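Local coordinates for protein beta-glucuronidase (uncultured Clostridium sp., PDB 6U7J) that hydrolyses beta-D-glucuronides as a gut microbial glycosyl hydrolase of family 2, probably releasing estrogens from their glucuronide conjugates, at residues V238-N243 and D247-K252; G212-E217 and V229-E234; T205-K210 and A254-P259. All coordinates share one frame; numbering follows the deposited sequence.

Interaction 1: V238-N243 and D247-K252; sequences VVAESN and DMVLVK
Strand 238-242, with Val239, Ala240 and Ser242 in contact, runs nearly antiparallel (162° between directions) to strand 247-251, carrying Val251, Val249 and Asp247, yet the axes come no closer than 6.7 Å and no backbone hydrogen bond joins them. They are therefore not sheet neighbours but edge strands of two facing sheets: Ala240 bonds to Ile231 in one, Val249 to Val214 in the other. Val239 and Ala240 form a classic beta bulge opposite Ile231, and both point their CB toward the other edge. The valines at this end cross at about a right angle, with CG1 of Val239 only 3.5 Å from CG1 of Val251, tighter than usual for two methyls. Ala240 CB then rests 3.8 Å from Val249 CG2, the branch wedged between its own backbone N and carbonyl carbon. At the other end the contact becomes polar. Ser242 OG, held anti to its N (chi1 175°), donates at 2.5 Å to Asp247 OD1, which accepts with its anti lone pair, the one turned away from OD2; Glu244 N bonds to the same hydroxyl. The second oxygen, Asp247 OD2, takes Met248 N at 2.7 Å from 43° above the carboxylate plane. Each carboxylate oxygen thus has its own donor, which limits its rotation, and these bonds would probably favour its charged form; a polar pair ends an otherwise apolar row of contacts.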
# COMPACT_ATOMS: atom_id res chain seq x y z
N VAL B 238 -30.96 -46.92 -9.76
CA VAL B 238 -31.15 -46.97 -11.21
C VAL B 238 -32.54 -46.46 -11.55
O VAL B 238 -33.51 -46.69 -10.82
CB VAL B 238 -30.91 -48.40 -11.73
CG1 VAL B 238 -31.33 -48.52 -13.19
CG2 VAL B 238 -29.43 -48.75 -11.58
N VAL B 239 -32.64 -45.76 -12.67
CA VAL B 239 -33.78 -44.90 -12.98
C VAL B 239 -34.16 -45.15 -14.43
O VAL B 239 -35.27 -44.82 -14.87
CB VAL B 239 -33.40 -43.44 -12.66
CG1 VAL B 239 -34.17 -42.43 -13.50
CG2 VAL B 239 -33.63 -43.15 -11.18
N ALA B 240 -33.25 -45.78 -15.17
CA ALA B 240 -33.48 -46.28 -16.53
C ALA B 240 -32.43 -47.35 -16.81
O ALA B 240 -31.41 -47.44 -16.12
CB ALA B 240 -33.42 -45.16 -17.57
N GLU B 241 -32.71 -48.18 -17.83
CA GLU B 241 -31.83 -49.28 -18.23
C GLU B 241 -31.90 -49.46 -19.73
O GLU B 241 -32.95 -49.27 -20.35
CB GLU B 241 -32.21 -50.61 -17.58
CG GLU B 241 -31.70 -50.82 -16.19
CD GLU B 241 -32.07 -52.19 -15.67
OE1 GLU B 241 -33.23 -52.36 -15.23
OE2 GLU B 241 -31.22 -53.10 -15.73
N SER B 242 -30.79 -49.89 -20.31
CA SER B 242 -30.82 -50.22 -21.73
C SER B 242 -29.60 -51.07 -22.07
O SER B 242 -28.55 -50.97 -21.41
CB SER B 242 -30.86 -48.98 -22.61
OG SER B 242 -30.78 -49.33 -23.98
N ASN B 243 -29.77 -51.91 -23.09
CA ASN B 243 -28.69 -52.67 -23.70
C ASN B 243 -28.29 -52.07 -25.04
O ASN B 243 -27.55 -52.70 -25.79
CB ASN B 243 -29.10 -54.13 -23.87
CG ASN B 243 -29.78 -54.68 -22.65
OD1 ASN B 243 -29.15 -54.89 -21.62
ND2 ASN B 243 -31.09 -54.91 -22.75
N ASP B 247 -29.43 -44.82 -27.79
CA ASP B 247 -30.77 -45.03 -27.27
C ASP B 247 -31.34 -43.72 -26.73
O ASP B 247 -30.63 -42.72 -26.55
CB ASP B 247 -30.79 -46.10 -26.18
CG ASP B 247 -32.15 -46.80 -26.07
OD1 ASP B 247 -32.27 -47.74 -25.25
OD2 ASP B 247 -33.09 -46.42 -26.80
N MET B 248 -32.63 -43.77 -26.44
CA MET B 248 -33.43 -42.63 -26.02
C MET B 248 -34.34 -43.16 -24.91
O MET B 248 -35.31 -43.88 -25.20
CB MET B 248 -34.22 -42.09 -27.21
CG MET B 248 -34.87 -40.75 -27.03
SD MET B 248 -35.94 -40.34 -28.43
CE MET B 248 -37.58 -40.58 -27.73
N VAL B 249 -34.02 -42.85 -23.65
CA VAL B 249 -34.75 -43.44 -22.53
C VAL B 249 -35.34 -42.36 -21.65
O VAL B 249 -34.89 -41.20 -21.63
CB VAL B 249 -33.87 -44.40 -21.70
CG1 VAL B 249 -33.25 -45.48 -22.59
CG2 VAL B 249 -32.80 -43.63 -20.97
N LEU B 250 -36.34 -42.77 -20.87
CA LEU B 250 -37.22 -41.89 -20.12
C LEU B 250 -36.75 -41.76 -18.67
O LEU B 250 -36.35 -42.74 -18.04
CB LEU B 250 -38.65 -42.44 -20.15
CG LEU B 250 -39.84 -41.62 -19.64
CD1 LEU B 250 -39.79 -40.19 -20.14
CD2 LEU B 250 -41.14 -42.31 -20.06
N VAL B 251 -36.82 -40.54 -18.15
CA VAL B 251 -36.56 -40.26 -16.74
C VAL B 251 -37.78 -39.52 -16.23
O VAL B 251 -37.91 -38.30 -16.41
CB VAL B 251 -35.28 -39.43 -16.54
CG1 VAL B 251 -34.89 -39.39 -15.07
CG2 VAL B 251 -34.15 -40.00 -17.38
N LYS B 252 -38.71 -40.25 -15.61
CA LYS B 252 -39.95 -39.64 -15.18
C LYS B 252 -39.73 -38.86 -13.90
O LYS B 252 -38.92 -39.24 -13.05
CB LYS B 252 -41.04 -40.70 -14.99
CG LYS B 252 -41.81 -41.06 -16.28
CD LYS B 252 -43.30 -40.73 -16.18
CE LYS B 252 -44.00 -40.83 -17.54
NZ LYS B 252 -44.67 -42.15 -17.80

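Interaction 2: G212-E217 and V229-E234; sequences GMVHYE and VYIRDE. Unlike the reference sequence in segment 229-234: Arg232 (reference Leu).
Val214 and Tyr216 meet Ile231 and Val229 in a buried, mainly apolar packing of sheet against sheet, inside the beta-sandwich domain that belongs to the family 2 glycosyl hydrolases. The spacing supports this reading: the CA atoms of Val214 and Ile231 are 8.9 Å apart and those of Tyr216 and Val229 are 9.7 Å apart, too far for strand pairing, and no hydrogen bond passes between the segments. Strand 211-220 is the middle member of one sheet, 227-232 an inner member of the other. Val214 and Ile231 reach toward each other tip to tip. The CD1 methyl of Ile231 is set against the fork of the valine, nearest its CG1 at 3.6 Å but also close to CB and CG2. Beside them, Tyr216 and Val229 approach from opposite directions. With chi1 at 72°, CG of Tyr216 lies between its backbone N and carbonyl carbon, and the ring rises into the interface to offer a face to Val229. CG1 of that valine sits 4.0 Å from the ring centroid and 27° off the normal, a CH-pi contact, while CB of Val229 approaches Tyr216 OH to 3.6 Å. Leu267 of strand 265-271 packs on Tyr216, Val229 and Ile231, and Val203 on Val214, enlarging the core. Dispersion and close fit therefore hold the sheets here, while the buried phenol hydroxyl, at the connection between strands 238-242 and 246-251, is accommodated by Glu244 O and, weakly, by Ser242 OG.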
# COMPACT_ATOMS: atom_id res chain seq x y z
N GLY B 212 -38.04 -36.42 -18.29
CA GLY B 212 -36.83 -36.19 -19.06
C GLY B 212 -36.63 -37.27 -20.11
O GLY B 212 -36.93 -38.44 -19.87
N MET B 213 -36.14 -36.86 -21.27
CA MET B 213 -35.76 -37.77 -22.35
C MET B 213 -34.24 -37.70 -22.52
O MET B 213 -33.71 -36.74 -23.09
CB MET B 213 -36.47 -37.42 -23.66
CG MET B 213 -37.87 -38.03 -23.86
SD MET B 213 -38.10 -39.78 -23.41
CE MET B 213 -36.73 -40.57 -24.25
N VAL B 214 -33.53 -38.72 -22.03
CA VAL B 214 -32.08 -38.78 -22.14
C VAL B 214 -31.72 -39.50 -23.43
O VAL B 214 -31.92 -40.72 -23.55
CB VAL B 214 -31.45 -39.46 -20.93
CG1 VAL B 214 -29.93 -39.52 -21.10
CG2 VAL B 214 -31.81 -38.74 -19.66
N HIS B 215 -31.20 -38.76 -24.40
CA HIS B 215 -30.64 -39.33 -25.62
C HIS B 215 -29.15 -39.53 -25.41
O HIS B 215 -28.43 -38.56 -25.13
CB HIS B 215 -30.87 -38.41 -26.83
CG HIS B 215 -32.31 -38.05 -27.07
ND1 HIS B 215 -33.10 -37.47 -26.10
CD2 HIS B 215 -33.08 -38.17 -28.18
CE1 HIS B 215 -34.31 -37.26 -26.60
NE2 HIS B 215 -34.32 -37.67 -27.86
N TYR B 216 -28.67 -40.76 -25.56
CA TYR B 216 -27.24 -41.02 -25.41
C TYR B 216 -26.73 -41.81 -26.61
O TYR B 216 -27.48 -42.51 -27.29
CB TYR B 216 -26.93 -41.76 -24.11
CG TYR B 216 -27.36 -43.21 -24.07
CD1 TYR B 216 -26.58 -44.21 -24.65
CD2 TYR B 216 -28.53 -43.59 -23.43
CE1 TYR B 216 -26.98 -45.54 -24.61
CE2 TYR B 216 -28.93 -44.91 -23.37
CZ TYR B 216 -28.15 -45.88 -23.97
OH TYR B 216 -28.54 -47.19 -23.92
N GLU B 217 -25.42 -41.71 -26.82
CA GLU B 217 -24.74 -42.41 -27.91
C GLU B 217 -23.33 -42.73 -27.44
O GLU B 217 -22.57 -41.83 -27.06
CB GLU B 217 -24.71 -41.57 -29.18
CG GLU B 217 -23.99 -42.22 -30.34
CD GLU B 217 -24.05 -41.37 -31.61
OE1 GLU B 217 -23.49 -41.78 -32.64
OE2 GLU B 217 -24.68 -40.29 -31.55
N VAL B 229 -26.33 -50.23 -19.93
CA VAL B 229 -26.36 -48.79 -19.69
C VAL B 229 -27.41 -48.51 -18.63
O VAL B 229 -28.60 -48.77 -18.84
CB VAL B 229 -26.67 -47.99 -20.96
CG1 VAL B 229 -26.88 -46.52 -20.64
CG2 VAL B 229 -25.57 -48.16 -21.97
N TYR B 230 -26.98 -47.97 -17.49
CA TYR B 230 -27.89 -47.53 -16.44
C TYR B 230 -27.87 -46.01 -16.34
O TYR B 230 -26.84 -45.36 -16.57
CB TYR B 230 -27.51 -48.11 -15.07
CG TYR B 230 -27.36 -49.62 -14.99
CD1 TYR B 230 -26.10 -50.21 -14.96
CD2 TYR B 230 -28.47 -50.45 -14.89
CE1 TYR B 230 -25.96 -51.58 -14.86
CE2 TYR B 230 -28.34 -51.82 -14.79
CZ TYR B 230 -27.08 -52.38 -14.77
OH TYR B 230 -26.92 -53.75 -14.66
N ILE B 231 -29.01 -45.45 -15.98
CA ILE B 231 -29.09 -44.06 -15.60
C ILE B 231 -29.41 -44.05 -14.11
O ILE B 231 -30.48 -44.52 -13.71
CB ILE B 231 -30.12 -43.28 -16.42
CG1 ILE B 231 -29.70 -43.31 -17.90
CG2 ILE B 231 -30.24 -41.86 -15.91
CD1 ILE B 231 -30.34 -42.23 -18.74
N ARG B 232 -28.47 -43.56 -13.31
CA ARG B 232 -28.62 -43.52 -11.87
C ARG B 232 -28.86 -42.09 -11.40
O ARG B 232 -28.38 -41.13 -12.00
CB ARG B 232 -27.38 -44.08 -11.17
CG ARG B 232 -26.88 -45.39 -11.76
CD ARG B 232 -26.01 -46.16 -10.76
NE ARG B 232 -25.72 -47.51 -11.24
CZ ARG B 232 -26.11 -48.62 -10.62
NH1 ARG B 232 -26.80 -48.53 -9.50
NH2 ARG B 232 -25.81 -49.81 -11.13
N ASP B 233 -29.63 -41.97 -10.32
CA ASP B 233 -29.89 -40.68 -9.71
C ASP B 233 -28.75 -40.38 -8.73
O ASP B 233 -27.74 -41.09 -8.69
CB ASP B 233 -31.29 -40.66 -9.08
CG ASP B 233 -31.43 -41.58 -7.87
OD1 ASP B 233 -30.43 -42.10 -7.36
OD2 ASP B 233 -32.58 -41.79 -7.43
N GLU B 234 -28.89 -39.33 -7.93
CA GLU B 234 -27.82 -38.96 -7.02
C GLU B 234 -27.71 -39.90 -5.83
O GLU B 234 -26.63 -39.99 -5.23
CB GLU B 234 -28.01 -37.52 -6.54
CG GLU B 234 -27.81 -36.52 -7.66
CD GLU B 234 -27.59 -35.10 -7.17
OE1 GLU B 234 -28.16 -34.73 -6.11
OE2 GLU B 234 -26.85 -34.36 -7.86

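Interaction 3: T205-K210 and A254-P259; sequences TTVDDK and AQLWQP
Lys210 folds back over Ala254, while Val207 and Leu256 lean slantwise against each other beside them. The lysine chain leaves with CG anti to its backbone N (chi1 -168°) and then bends at every later torsion, which curls the ammonium group over the backbone of Ala254. NZ of Lys210 comes to 2.5 Å from Ala254 O, a hydrogen bond modelled very short; NZ also lies close to Ala254 N, another donor, so the exact placement of this amine is doubtful. Firmer evidence comes from the backbone: Ala254 N donates to Lys210 O at 3.1 Å. The apolar half is slight, Val207 CG2 touching Leu256 CD2 at 3.8 Å, each leading with one branch methyl. Both of these residues point their CB atoms across the gap, so this is a direct approach of side chains near the surface. Strand 198-208 is an edge strand beside 211-220, bonded through Thr206 to Met213. The loop 254-259 leads onward from strand 246-251: Gln255 N bonds to Tyr265 OH, and Trp257 NE1 reaches Asp353 O in helix 346-355 of the TIM barrel.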
# COMPACT_ATOMS: atom_id res chain seq x y z
N THR B 205 -30.37 -33.93 -23.76
CA THR B 205 -31.60 -34.11 -23.00
C THR B 205 -32.68 -33.18 -23.54
O THR B 205 -32.39 -32.10 -24.06
CB THR B 205 -31.37 -33.84 -21.50
OG1 THR B 205 -30.91 -32.50 -21.29
CG2 THR B 205 -30.34 -34.82 -20.93
N THR B 206 -33.92 -33.65 -23.44
CA THR B 206 -35.10 -32.84 -23.65
C THR B 206 -36.00 -33.03 -22.43
O THR B 206 -35.79 -33.92 -21.61
CB THR B 206 -35.85 -33.21 -24.94
OG1 THR B 206 -36.21 -34.60 -24.90
CG2 THR B 206 -34.98 -32.95 -26.16
N VAL B 207 -37.00 -32.16 -22.30
CA VAL B 207 -37.93 -32.23 -21.18
C VAL B 207 -39.35 -32.10 -21.72
O VAL B 207 -39.65 -31.13 -22.42
CB VAL B 207 -37.67 -31.14 -20.13
CG1 VAL B 207 -38.80 -31.10 -19.12
CG2 VAL B 207 -36.34 -31.39 -19.44
N ASP B 208 -40.20 -33.07 -21.40
CA ASP B 208 -41.63 -32.99 -21.71
C ASP B 208 -42.39 -32.85 -20.39
O ASP B 208 -42.56 -33.82 -19.65
CB ASP B 208 -42.10 -34.19 -22.51
CG ASP B 208 -43.35 -33.88 -23.31
OD1 ASP B 208 -44.04 -32.89 -22.94
OD2 ASP B 208 -43.65 -34.60 -24.29
N ASP B 209 -42.88 -31.64 -20.11
CA ASP B 209 -43.32 -31.18 -18.81
C ASP B 209 -42.50 -31.79 -17.69
O ASP B 209 -41.43 -31.24 -17.33
CB ASP B 209 -44.82 -31.45 -18.60
CG ASP B 209 -45.39 -30.69 -17.40
OD1 ASP B 209 -44.71 -30.58 -16.35
OD2 ASP B 209 -46.51 -30.15 -17.52
N LYS B 210 -42.94 -32.89 -17.07
CA LYS B 210 -42.27 -33.40 -15.88
C LYS B 210 -41.32 -34.57 -16.17
O LYS B 210 -40.63 -35.03 -15.25
CB LYS B 210 -43.29 -33.79 -14.79
CG LYS B 210 -42.67 -34.08 -13.39
CD LYS B 210 -41.80 -32.90 -12.86
CE LYS B 210 -40.42 -33.33 -12.32
NZ LYS B 210 -39.38 -33.39 -13.38
N ALA B 254 -38.19 -36.06 -13.56
CA ALA B 254 -36.76 -35.79 -13.61
C ALA B 254 -36.39 -34.56 -12.77
O ALA B 254 -36.97 -33.49 -12.95
CB ALA B 254 -36.31 -35.58 -15.05
N GLN B 255 -35.43 -34.73 -11.87
CA GLN B 255 -34.87 -33.61 -11.13
C GLN B 255 -34.00 -32.78 -12.06
O GLN B 255 -32.98 -33.26 -12.56
CB GLN B 255 -34.06 -34.10 -9.93
CG GLN B 255 -34.80 -35.05 -9.02
CD GLN B 255 -35.88 -34.36 -8.21
OE1 GLN B 255 -35.61 -33.44 -7.44
NE2 GLN B 255 -37.12 -34.81 -8.38
N LEU B 256 -34.41 -31.54 -12.31
CA LEU B 256 -33.76 -30.72 -13.32
C LEU B 256 -32.46 -30.13 -12.78
O LEU B 256 -32.29 -29.93 -11.57
CB LEU B 256 -34.70 -29.61 -13.79
CG LEU B 256 -35.93 -30.08 -14.59
CD1 LEU B 256 -36.71 -28.90 -15.14
CD2 LEU B 256 -35.51 -31.01 -15.71
N TRP B 257 -31.53 -29.88 -13.69
CA TRP B 257 -30.32 -29.16 -13.34
C TRP B 257 -30.66 -27.67 -13.37
O TRP B 257 -31.00 -27.12 -14.43
CB TRP B 257 -29.18 -29.51 -14.29
CG TRP B 257 -27.85 -28.92 -13.90
CD1 TRP B 257 -26.87 -29.53 -13.18
CD2 TRP B 257 -27.36 -27.61 -14.21
NE1 TRP B 257 -25.80 -28.69 -13.03
CE2 TRP B 257 -26.07 -27.50 -13.65
CE3 TRP B 257 -27.89 -26.52 -14.91
CZ2 TRP B 257 -25.31 -26.35 -13.76
CZ3 TRP B 257 -27.12 -25.37 -15.02
CH2 TRP B 257 -25.85 -25.29 -14.45
N GLN B 258 -30.60 -27.02 -12.21
CA GLN B 258 -31.00 -25.63 -12.15
C GLN B 258 -29.82 -24.74 -11.78
O GLN B 258 -28.97 -25.15 -10.98
CB GLN B 258 -32.13 -25.42 -11.12
CG GLN B 258 -33.39 -26.24 -11.39
CD GLN B 258 -34.36 -25.57 -12.36
OE1 GLN B 258 -34.00 -24.66 -13.12
NE2 GLN B 258 -35.62 -26.03 -12.33
N PRO B 259 -29.74 -23.54 -12.36
CA PRO B 259 -28.77 -22.55 -11.88
C PRO B 259 -28.90 -22.38 -10.37
O PRO B 259 -30.00 -22.22 -9.85
CB PRO B 259 -29.17 -21.27 -12.62
CG PRO B 259 -29.92 -21.75 -13.84
CD PRO B 259 -30.62 -23.00 -13.42

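All three contacts belong to one beta-sandwich domain, which comes before the TIM barrel in the chain. Interactions 1 and 2 are practically adjacent, their centres about 5 Å apart; the centre of interaction 3 lies about 14 Å from that of interaction 1 and about 12 Å from that of interaction 2. Along the chain 212-234 closes before 238-252 opens, and the loop closed by interaction 3 encloses both. Strands 211-220 and 246-251 are neighbours in the three-strand sheet, 227-232 and 238-242 in the four-strand one, so interaction 2 fills the interior and interaction 1 lies at its margin. Interaction 3 works at the far edge of the three-strand sheet, where the chain exits toward the second sheet.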